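Local coordinates for acyl-CoA thioesterase II TesB2 (Mycobacterium marinum, PDB 3U0A), which hydrolyses acyl-CoA thioesters, probably fatty acyl-CoAs, to the free acid and coenzyme A, as a homotetrameric enzyme of the C/M/P thioester hydrolase family, at the interface of chains A and B. Numbering follows the deposited sequence. Chains: chain A/B, Acyl-CoA thioesterase II TesB2.

The interface of chains A and B. Residues chain A 93, 95, 105; chain B 93, 95, 105.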
# COMPACT_ATOMS: atom_id res chain seq x y z
N ARG A 93 -3.80 -6.42 -14.21
CA ARG A 93 -4.65 -6.92 -13.10
C ARG A 93 -4.76 -8.42 -13.23
O ARG A 93 -4.75 -8.92 -14.36
CB ARG A 93 -6.04 -6.27 -13.03
CG ARG A 93 -5.95 -4.83 -12.60
CD ARG A 93 -7.28 -4.19 -12.25
NE ARG A 93 -8.33 -4.30 -13.28
CZ ARG A 93 -9.62 -3.91 -13.14
NH1 ARG A 93 -10.10 -3.35 -12.00
NH2 ARG A 93 -10.46 -4.10 -14.14
N ASN A 95 -6.83 -11.97 -11.48
CA ASN A 95 -7.75 -12.66 -10.58
C ASN A 95 -7.39 -14.14 -10.47
O ASN A 95 -7.37 -14.84 -11.45
CB ASN A 95 -9.20 -12.55 -11.08
CG ASN A 95 -9.85 -11.21 -10.78
OD1 ASN A 95 -9.35 -10.38 -9.99
ND2 ASN A 95 -11.02 -11.01 -11.39
N SER A 105 -7.26 -11.07 -5.60
CA SER A 105 -7.29 -10.08 -6.69
C SER A 105 -6.18 -9.06 -6.49
O SER A 105 -5.91 -8.61 -5.40
CB SER A 105 -8.64 -9.36 -6.77
OG SER A 105 -8.74 -8.60 -7.97
N ARG B 93 -14.25 -2.99 -6.94
CA ARG B 93 -13.27 -2.43 -7.84
C ARG B 93 -13.95 -1.36 -8.67
O ARG B 93 -15.11 -1.47 -8.99
CB ARG B 93 -12.57 -3.48 -8.72
CG ARG B 93 -11.83 -4.58 -7.96
CD ARG B 93 -10.82 -5.39 -8.82
NE ARG B 93 -11.41 -6.42 -9.72
CZ ARG B 93 -10.77 -7.00 -10.77
NH1 ARG B 93 -9.50 -6.70 -11.06
NH2 ARG B 93 -11.42 -7.86 -11.55
N ASN B 95 -13.33 1.21 -12.08
CA ASN B 95 -12.61 1.80 -13.19
C ASN B 95 -13.25 3.12 -13.51
O ASN B 95 -14.42 3.15 -13.82
CB ASN B 95 -12.67 0.91 -14.44
CG ASN B 95 -11.60 -0.17 -14.46
OD1 ASN B 95 -10.79 -0.27 -13.56
ND2 ASN B 95 -11.60 -0.98 -15.50
N SER B 105 -7.89 2.99 -11.76
CA SER B 105 -8.48 1.70 -11.45
C SER B 105 -8.16 1.36 -10.01
O SER B 105 -7.02 1.22 -9.63
CB SER B 105 -7.91 0.59 -12.33
OG SER B 105 -8.37 -0.69 -11.87
O HOH W 1 -8.88 -2.65 -9.61
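A:Arg93 and B:Arg93 pass each other across a two-fold symmetric, sheet-to-sheet interface between identical chains, each reaching over to the Asn-Ser pair of its partner and so helping to join the subunits. The three residues of each side stand on neighbouring strands, 89-98 and, in chain A, 101-111 or, in chain B, 104-112. The two arginine side chains run antiparallel alongside each other, their guanidinium planes 35° apart and their CZ atoms 4.1 Å apart. Such a pairing brings like charges close, and the polar groups around it probably temper the repulsion.

In both arginines CG is anti to the carbonyl carbon and the chain bends at chi3 (-53° in A:Arg93), which turns the guanidinium into the partner's site. There the A:Arg93 guanidinium is sandwiched: B:Arg93 NH1 lies over one face, toward the rim, and B:Ser105 OG and B:Asn95 OD1 lie over the other. The serine OG is 3.2 Å from A:Arg93 NH1, a polar contact poorly placed for a hydrogen bond. The clear link is water 1, which bridges the same two groups from the guanidinium edge, in its plane, 2.8 Å from A:Arg93 NH1.

B:Arg93 is held likewise, between the A:Arg93 guanidinium and the oxygens A:Asn95 OD1 and A:Ser105 OG. A:Asn95 meets it tip to tip, ND2 being 3.2 Å from NH2 of B:Arg93; since both are normally donors, this is close packing, not a hydrogen bond.

Within each chain the serine hydroxyl donates to the asparagine carbonyl, OG of A:Ser105 to OD1 of A:Asn95 at 2.8 Å, close to head-on to the carbonyl oxygen (168°). This bond should fix the amide's rotation and turn both oxygens toward the incoming cation. Arginine suits the place by its length and its flat charged group, whose faces take oxygens and whose edge binds water, serine and asparagine by being short, neutral and oxygen-bearing. Together they form a polar, partly water-mediated patch that helps hold the two chains together, plausibly within the enzyme's homotetramer.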